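Local atomic coordinates of hypothetical UPF0271 protein TTHB195 (Thermus thermophilus, PDB entry 2DFA), a protein that probably cleaves 5-oxoproline to L-glutamate at the cost of ATP, as one subunit of a complex with PxpB and PxpC. Residues Met1-Leu5 and Gly244-Phe250; Ile24-Val28 and Leu51-Val57; Ala129-Lys133 and Lys155-Arg159. All blocks are in the same frame, centred on the assembly; numbering follows the deposited sequence.

Interaction 1 of 3, residues Met1-Leu5 and Gly244-Phe250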
loop_
_atom_site.group_PDB
_atom_site.type_symbol
_atom_site.label_atom_id
_atom_site.label_comp_id
_atom_site.label_asym_id
_atom_site.label_seq_id
_atom_site.Cartn_x
_atom_site.Cartn_y
_atom_site.Cartn_z
ATOM N N MET A 1 -26.407 -5.081 38.113
ATOM C CA MET A 1 -25.615 -5.895 37.146
ATOM C C MET A 1 -24.863 -4.971 36.190
ATOM O O MET A 1 -25.263 -3.823 35.983
ATOM C CB MET A 1 -26.548 -6.824 36.364
ATOM C CG MET A 1 -25.829 -7.848 35.501
ATOM S SD MET A 1 -26.956 -9.090 34.839
ATOM C CE MET A 1 -26.874 -10.345 36.128
ATOM N N LYS A 2 -23.776 -5.471 35.604
ATOM C CA LYS A 2 -22.977 -4.658 34.690
ATOM C C LYS A 2 -22.699 -5.332 33.349
ATOM O O LYS A 2 -22.754 -6.554 33.223
ATOM C CB LYS A 2 -21.648 -4.285 35.354
ATOM C CG LYS A 2 -20.646 -5.422 35.435
ATOM C CD LYS A 2 -19.457 -5.042 36.305
ATOM C CE LYS A 2 -18.297 -6.017 36.134
ATOM N NZ LYS A 2 -17.627 -5.862 34.805
ATOM N N VAL A 3 -22.403 -4.518 32.345
ATOM C CA VAL A 3 -22.107 -5.030 31.016
ATOM C C VAL A 3 -21.244 -4.029 30.267
ATOM O O VAL A 3 -21.290 -2.826 30.531
ATOM C CB VAL A 3 -23.404 -5.288 30.205
ATOM C CG1 VAL A 3 -24.094 -3.980 29.890
ATOM C CG2 VAL A 3 -23.081 -6.045 28.916
ATOM N N ASP A 4 -20.450 -4.530 29.331
ATOM C CA ASP A 4 -19.594 -3.665 28.544
ATOM C C ASP A 4 -20.231 -3.397 27.184
ATOM O O ASP A 4 -20.821 -4.288 26.574
ATOM C CB ASP A 4 -18.214 -4.311 28.365
ATOM C CG ASP A 4 -17.330 -3.544 27.393
ATOM O OD1 ASP A 4 -17.450 -3.766 26.167
ATOM O OD2 ASP A 4 -16.526 -2.711 27.854
ATOM N N LEU A 5 -20.130 -2.154 26.736
ATOM C CA LEU A 5 -20.648 -1.748 25.439
ATOM C C LEU A 5 -19.421 -1.438 24.594
ATOM O O LEU A 5 -18.632 -0.561 24.948
ATOM C CB LEU A 5 -21.512 -0.491 25.576
ATOM C CG LEU A 5 -23.031 -0.666 25.477
ATOM C CD1 LEU A 5 -23.415 -0.972 24.037
ATOM C CD2 LEU A 5 -23.486 -1.778 26.406
ATOM N N GLY A 244 -30.852 0.586 35.520
ATOM C CA GLY A 244 -29.998 0.324 36.663
ATOM C C GLY A 244 -28.854 -0.629 36.366
ATOM O O GLY A 244 -28.297 -1.241 37.278
ATOM N N VAL A 245 -28.512 -0.767 35.090
ATOM C CA VAL A 245 -27.415 -1.637 34.680
ATOM C C VAL A 245 -26.172 -0.776 34.490
ATOM O O VAL A 245 -26.222 0.248 33.811
ATOM C CB VAL A 245 -27.730 -2.355 33.348
ATOM C CG1 VAL A 245 -26.555 -3.239 32.940
ATOM C CG2 VAL A 245 -28.992 -3.186 33.492
ATOM N N GLU A 246 -25.060 -1.185 35.094
ATOM C CA GLU A 246 -23.823 -0.422 34.976
ATOM C C GLU A 246 -23.062 -0.770 33.700
ATOM O O GLU A 246 -22.755 -1.934 33.448
ATOM C CB GLU A 246 -22.910 -0.679 36.176
ATOM C CG GLU A 246 -21.837 0.387 36.366
ATOM C CD GLU A 246 -20.776 -0.010 37.378
ATOM O OE1 GLU A 246 -21.108 -0.721 38.351
ATOM O OE2 GLU A 246 -19.608 0.404 37.205
ATOM N N VAL A 247 -22.768 0.247 32.897
ATOM C CA VAL A 247 -22.020 0.048 31.664
ATOM C C VAL A 247 -20.551 0.299 31.977
ATOM O O VAL A 247 -20.139 1.438 32.184
ATOM C CB VAL A 247 -22.478 1.026 30.561
ATOM C CG1 VAL A 247 -21.659 0.810 29.292
ATOM C CG2 VAL A 247 -23.953 0.823 30.271
ATOM N N ARG A 248 -19.763 -0.768 32.035
ATOM C CA ARG A 248 -18.345 -0.624 32.326
ATOM C C ARG A 248 -17.497 -1.671 31.618
ATOM O O ARG A 248 -17.952 -2.779 31.337
ATOM C CB ARG A 248 -18.100 -0.696 33.834
ATOM C CG ARG A 248 -18.450 -2.028 34.464
ATOM C CD ARG A 248 -18.117 -2.027 35.950
ATOM N NE ARG A 248 -16.703 -1.750 36.189
ATOM C CZ ARG A 248 -16.142 -1.698 37.393
ATOM N NH1 ARG A 248 -16.876 -1.905 38.479
ATOM N NH2 ARG A 248 -14.846 -1.436 37.512
ATOM N N ALA A 249 -16.252 -1.303 31.341
ATOM C CA ALA A 249 -15.321 -2.187 30.658
ATOM C C ALA A 249 -15.161 -3.504 31.408
ATOM O O ALA A 249 -15.063 -3.527 32.637
ATOM C CB ALA A 249 -13.971 -1.495 30.512
ATOM N N PHE A 250 -15.138 -4.601 30.658
ATOM C CA PHE A 250 -14.986 -5.931 31.232
ATOM C C PHE A 250 -13.568 -6.179 31.731
ATOM O O PHE A 250 -13.392 -7.096 32.561
ATOM C CB PHE A 250 -15.381 -6.997 30.203
ATOM C CG PHE A 250 -14.653 -6.882 28.885
ATOM C CD1 PHE A 250 -13.360 -7.376 28.739
ATOM C CD2 PHE A 250 -15.279 -6.305 27.783
ATOM C CE1 PHE A 250 -12.695 -7.302 27.505
ATOM C CE2 PHE A 250 -14.627 -6.224 26.545
ATOM C CZ PHE A 250 -13.333 -6.726 26.408
ATOM O OXT PHE A 250 -12.647 -5.460 31.284
HETATM O O HOH W 1 -18.558 -5.101 32.714
#

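Interaction 2 of 3, residues Ile24-Val28 and Leu51-Val57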
loop_
_atom_site.group_PDB
_atom_site.type_symbol
_atom_site.label_atom_id
_atom_site.label_comp_id
_atom_site.label_asym_id
_atom_site.label_seq_id
_atom_site.Cartn_x
_atom_site.Cartn_y
_atom_site.Cartn_z
ATOM N N ILE A 24 -19.649 8.334 19.171
ATOM C CA ILE A 24 -19.715 7.016 19.791
ATOM C C ILE A 24 -18.946 6.843 21.103
ATOM O O ILE A 24 -19.440 6.201 22.026
ATOM C CB ILE A 24 -19.237 5.922 18.797
ATOM C CG1 ILE A 24 -20.228 5.793 17.640
ATOM C CG2 ILE A 24 -19.086 4.587 19.516
ATOM C CD1 ILE A 24 -21.556 5.167 18.029
ATOM N N PHE A 25 -17.746 7.406 21.191
ATOM C CA PHE A 25 -16.932 7.261 22.398
ATOM C C PHE A 25 -17.602 7.631 23.717
ATOM O O PHE A 25 -17.394 6.964 24.730
ATOM C CB PHE A 25 -15.629 8.046 22.253
ATOM C CG PHE A 25 -14.562 7.310 21.493
ATOM C CD1 PHE A 25 -14.844 6.728 20.262
ATOM C CD2 PHE A 25 -13.272 7.210 22.000
ATOM C CE1 PHE A 25 -13.852 6.057 19.546
ATOM C CE2 PHE A 25 -12.272 6.540 21.289
ATOM C CZ PHE A 25 -12.563 5.965 20.063
ATOM N N PRO A 26 -18.409 8.701 23.735
ATOM C CA PRO A 26 -19.054 9.057 25.002
ATOM C C PRO A 26 -20.174 8.092 25.407
ATOM O O PRO A 26 -20.731 8.200 26.501
ATOM C CB PRO A 26 -19.566 10.471 24.737
ATOM C CG PRO A 26 -19.906 10.428 23.277
ATOM C CD PRO A 26 -18.720 9.689 22.686
ATOM N N LEU A 27 -20.484 7.139 24.532
ATOM C CA LEU A 27 -21.548 6.175 24.794
ATOM C C LEU A 27 -21.077 4.761 25.141
ATOM O O LEU A 27 -21.795 4.009 25.804
ATOM C CB LEU A 27 -22.471 6.092 23.578
ATOM C CG LEU A 27 -23.020 7.406 23.018
ATOM C CD1 LEU A 27 -23.756 7.132 21.716
ATOM C CD2 LEU A 27 -23.940 8.061 24.038
ATOM N N VAL A 28 -19.879 4.390 24.697
ATOM C CA VAL A 28 -19.378 3.040 24.949
ATOM C C VAL A 28 -18.364 2.959 26.077
ATOM O O VAL A 28 -17.802 3.973 26.488
ATOM C CB VAL A 28 -18.740 2.450 23.667
ATOM C CG1 VAL A 28 -19.752 2.462 22.532
ATOM C CG2 VAL A 28 -17.514 3.253 23.277
ATOM N N LEU A 51 -8.688 10.357 22.051
ATOM C CA LEU A 51 -10.123 10.537 22.263
ATOM C C LEU A 51 -10.647 9.562 23.311
ATOM O O LEU A 51 -11.396 9.950 24.211
ATOM C CB LEU A 51 -10.880 10.336 20.947
ATOM C CG LEU A 51 -12.381 10.641 20.941
ATOM C CD1 LEU A 51 -12.610 12.128 21.221
ATOM C CD2 LEU A 51 -12.970 10.264 19.588
ATOM N N ALA A 52 -10.257 8.294 23.192
ATOM C CA ALA A 52 -10.687 7.272 24.139
ATOM C C ALA A 52 -10.247 7.645 25.550
ATOM O O ALA A 52 -11.023 7.539 26.503
ATOM C CB ALA A 52 -10.102 5.915 23.751
ATOM N N LYS A 53 -8.998 8.077 25.673
ATOM C CA LYS A 53 -8.435 8.474 26.962
ATOM C C LYS A 53 -9.230 9.635 27.554
ATOM O O LYS A 53 -9.536 9.648 28.747
ATOM C CB LYS A 53 -6.978 8.899 26.786
ATOM C CG LYS A 53 -6.284 9.310 28.075
ATOM C CD LYS A 53 -4.840 9.684 27.791
ATOM C CE LYS A 53 -4.073 10.023 29.058
ATOM N NZ LYS A 53 -2.653 10.323 28.734
ATOM N N ALA A 54 -9.553 10.607 26.710
ATOM C CA ALA A 54 -10.311 11.773 27.143
ATOM C C ALA A 54 -11.687 11.359 27.651
ATOM O O ALA A 54 -12.231 11.982 28.562
ATOM C CB ALA A 54 -10.451 12.764 25.992
ATOM N N HIS A 55 -12.245 10.298 27.073
ATOM C CA HIS A 55 -13.563 9.826 27.487
ATOM C C HIS A 55 -13.545 8.626 28.425
ATOM O O HIS A 55 -14.594 8.056 28.721
ATOM C CB HIS A 55 -14.423 9.497 26.264
ATOM C CG HIS A 55 -14.879 10.705 25.508
ATOM N ND1 HIS A 55 -14.067 11.380 24.621
ATOM C CD2 HIS A 55 -16.049 11.386 25.542
ATOM C CE1 HIS A 55 -14.717 12.426 24.141
ATOM N NE2 HIS A 55 -15.922 12.452 24.684
ATOM N N GLY A 56 -12.361 8.241 28.890
ATOM C CA GLY A 56 -12.259 7.108 29.793
ATOM C C GLY A 56 -12.762 5.799 29.204
ATOM O O GLY A 56 -13.347 4.975 29.912
ATOM N N VAL A 57 -12.534 5.611 27.907
ATOM C CA VAL A 57 -12.951 4.399 27.199
ATOM C C VAL A 57 -11.773 3.423 27.129
ATOM O O VAL A 57 -10.643 3.827 26.846
ATOM C CB VAL A 57 -13.405 4.740 25.760
ATOM C CG1 VAL A 57 -13.736 3.466 24.992
ATOM C CG2 VAL A 57 -14.622 5.666 25.803
#

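Interaction 3 of 3, residues Ala129-Lys133 and Lys155-Arg159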
loop_
_atom_site.group_PDB
_atom_site.type_symbol
_atom_site.label_atom_id
_atom_site.label_comp_id
_atom_site.label_asym_id
_atom_site.label_seq_id
_atom_site.Cartn_x
_atom_site.Cartn_y
_atom_site.Cartn_z
ATOM N N ALA A 129 -5.246 -16.611 18.474
ATOM C CA ALA A 129 -5.107 -16.885 19.895
ATOM C C ALA A 129 -3.643 -16.934 20.328
ATOM O O ALA A 129 -3.276 -16.336 21.338
ATOM C CB ALA A 129 -5.809 -18.200 20.234
ATOM N N LEU A 130 -2.804 -17.638 19.571
ATOM C CA LEU A 130 -1.390 -17.729 19.924
ATOM C C LEU A 130 -0.659 -16.395 19.807
ATOM O O LEU A 130 0.227 -16.102 20.606
ATOM C CB LEU A 130 -0.694 -18.800 19.077
ATOM C CG LEU A 130 -1.182 -20.223 19.400
ATOM C CD1 LEU A 130 -0.381 -21.246 18.597
ATOM C CD2 LEU A 130 -1.041 -20.488 20.904
ATOM N N ALA A 131 -1.025 -15.585 18.817
ATOM C CA ALA A 131 -0.401 -14.271 18.651
ATOM C C ALA A 131 -0.704 -13.430 19.883
ATOM O O ALA A 131 0.190 -12.807 20.458
ATOM C CB ALA A 131 -0.943 -13.569 17.398
ATOM N N VAL A 132 -1.972 -13.405 20.277
ATOM C CA VAL A 132 -2.387 -12.644 21.456
ATOM C C VAL A 132 -1.682 -13.169 22.703
ATOM O O VAL A 132 -1.194 -12.391 23.523
ATOM C CB VAL A 132 -3.911 -12.743 21.678
ATOM C CG1 VAL A 132 -4.292 -12.125 23.032
ATOM C CG2 VAL A 132 -4.642 -12.029 20.550
ATOM N N LYS A 133 -1.629 -14.492 22.842
ATOM C CA LYS A 133 -0.990 -15.106 24.004
ATOM C C LYS A 133 0.506 -14.805 24.057
ATOM O O LYS A 133 1.056 -14.547 25.128
ATOM C CB LYS A 133 -1.202 -16.626 23.997
ATOM C CG LYS A 133 -0.685 -17.315 25.263
ATOM C CD LYS A 133 -0.856 -18.825 25.205
ATOM C CE LYS A 133 -0.532 -19.470 26.557
ATOM N NZ LYS A 133 -0.784 -20.935 26.534
ATOM N N LYS A 155 -8.624 -23.333 24.343
ATOM C CA LYS A 155 -7.580 -24.348 24.269
ATOM C C LYS A 155 -6.203 -23.701 24.385
ATOM O O LYS A 155 -5.263 -24.319 24.893
ATOM C CB LYS A 155 -7.690 -25.134 22.953
ATOM C CG LYS A 155 -8.830 -26.153 22.935
ATOM C CD LYS A 155 -9.085 -26.733 21.541
ATOM C CE LYS A 155 -7.901 -27.528 21.006
ATOM N NZ LYS A 155 -8.163 -28.022 19.618
ATOM N N ALA A 156 -6.087 -22.457 23.921
ATOM C CA ALA A 156 -4.819 -21.731 23.976
ATOM C C ALA A 156 -4.511 -21.254 25.391
ATOM O O ALA A 156 -3.390 -20.844 25.683
ATOM C CB ALA A 156 -4.850 -20.534 23.018
ATOM N N GLY A 157 -5.513 -21.300 26.260
ATOM C CA GLY A 157 -5.317 -20.878 27.635
ATOM C C GLY A 157 -5.594 -19.406 27.863
ATOM O O GLY A 157 -5.218 -18.857 28.899
ATOM N N LEU A 158 -6.241 -18.756 26.899
ATOM C CA LEU A 158 -6.559 -17.335 27.023
ATOM C C LEU A 158 -7.885 -17.105 27.720
ATOM O O LEU A 158 -8.770 -17.953 27.675
ATOM C CB LEU A 158 -6.652 -16.667 25.648
ATOM C CG LEU A 158 -5.404 -16.493 24.786
ATOM C CD1 LEU A 158 -5.796 -15.809 23.480
ATOM C CD2 LEU A 158 -4.376 -15.666 25.524
ATOM N N ARG A 159 -8.015 -15.947 28.361
ATOM C CA ARG A 159 -9.269 -15.579 28.997
ATOM C C ARG A 159 -10.155 -15.160 27.830
ATOM O O ARG A 159 -9.710 -14.416 26.949
ATOM C CB ARG A 159 -9.079 -14.388 29.930
ATOM C CG ARG A 159 -10.384 -13.739 30.354
ATOM C CD ARG A 159 -10.134 -12.449 31.116
ATOM N NE ARG A 159 -11.371 -11.703 31.326
ATOM C CZ ARG A 159 -11.417 -10.413 31.639
ATOM N NH1 ARG A 159 -10.293 -9.724 31.783
ATOM N NH2 ARG A 159 -12.588 -9.806 31.790
#

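Interaction 1 of 3, residues Met1-Leu5 and Gly244-Phe250
A parallel pairing of strand 2-9 with the short strand 246-247 brings the two termini of the chain together, Met1 beside Val245 and Lys2 beside Glu246. Three backbone hydrogen bonds hold it: Glu246 N to Met1 O, Val3 N to Glu246 O at 2.8 Å, and Arg248 N to Val3 O, with which the pairing ends. On the face bearing Lys2 and Glu246, the chains of Lys2 and Arg248 meet through their methylenes, CD of Lys2 lying 3.3 Å from CD of Arg248. A bend at chi4 (72°) turns the ammonium of Lys2 back toward the strand. Glu246 and Arg248 form a long charge pair, with no N-H directed at the carboxylate, which may partly offset the like charges of Lys2 and Arg248. In the barrel-like parallel sheet, strand 246-247 flanks strand 2-9, and the side bearing Val3 turns to helices 189-201 and 229-241: Val3 CG1 meets Val245 CG1 at 4.0 Å and Leu5 CB meets Val247 CG1. Further along, the Asp4 carboxylate, its plane 69° from the Phe250 ring, sets CG 3.5 Å from Phe250 CD2. Its oxygens are taken up elsewhere, OD1 by Thr219 and OD2 by Ser29 and Ser30, while the C-terminal carboxylate of Phe250 bonds to His106 and Arg159.

Interaction 2 of 3, residues Ile24-Val28 and Leu51-Val57
The Schellman motif that ends helix 42-54 forms one wall of this contact, and Phe25, from the loop after helix 21-24, reaches across to Leu51 and Ala52 in the last turn. Leu51 CD2 sits over the centre of the Phe25 ring, 3.9 Å from its centroid and 11° off the normal, a CH-pi contact. Ala52 N and CA lie at the edge of the ring, and Phe25 CE2 also comes within 3.3 Å of Ala52 CB. In Leu51, CG anti to the backbone N (chi1 -173°) helps bring the methyl over the ring. With an alanine in place of Phe25, Leu51 CD2 would probably lose the ring face it rests on, and a gap would be likely to open against Ala52. The motif itself is built from Val57 N bonding to Ala52 O and Gly56 N to Lys53 O, with Gly56 at positive phi; this turns the chain into strand 58-62 of the parallel sheet and brings Val57 back to the loop. There Val57 CG2 lies 3.2 Å from Phe25 O, and Val57 CG1 faces Val28 CG2. His55, just beyond the helix, takes Phe25 CB over one ring face, toward the rim, while its CD2 is 3.7 Å from Pro26 CB. Two bonds fix that imidazole and its backbone: His55 ND1, with the acceptor in the ring plane, and His55 N reach Leu51 O from opposite faces of its carbonyl plane.

Interaction 3 of 3, residues Ala129-Lys133 and Lys155-Arg159
Apolar contacts make up most of this meeting between helix 122-135 and the turn that leads from helix 148-155 into strand 160-164. Leu158 is the central wedge: its CG is anti to the carbonyl carbon (chi1 -68°), and its two methyls part over the helix. CD1 of Leu158 lies 4.0 Å from both Ala129 CB and Val132 CG1, while CD2 rests 3.7 Å from Lys133 CB. Beside it the small side chains of Ala129 and Ala156 meet CB to CB at 3.8 Å, and Leu130 CD2 comes up to the same Ala156 methyl from farther off. Val132 also packs on Ile91 of helix 80-100, which links the contact to the next helix.

Backbone oxygens enter in two ways. Ala129 O is a close packing neighbour of Leu158 CD1, at 3.3 Å. The single hydrogen bond comes from Lys133, which, extended along its whole length, crosses Leu158 and sets its NZ 2.7 Å from Ala156 O, tilted 22° from the carbonyl plane. Gly157, the positive-phi residue of a Schellman motif, follows directly. The ammonium thus probably interacts favourably with the C-terminal end of helix 148-155, while the methylenes of the same chain pack on Leu158.

Each interaction ties neighbouring elements of the parallel sheet and its surrounding helices, but by different means. Interaction 1 joins two strands through backbone hydrogen bonds, with an apolar side packed against helices and a charged, exposed side. Interactions 2 and 3 depend on side chains; each has one partner that leaves a helix through a Schellman motif, as Gly244 does in interaction 1. Interaction 2 relies mainly on apolar and aromatic contacts, whereas interaction 3 adds one lysine-carbonyl bond. Interaction 1 touches both others, through Leu5 O against Val28 CB and Phe250 O to Arg159 NH2. Buried Val3, Asp4 and Leu5 contrast with exposed Lys2 and Arg248, and Phe25 and Val57 with Pro26 and His55; no touching residue of interaction 3 is exposed.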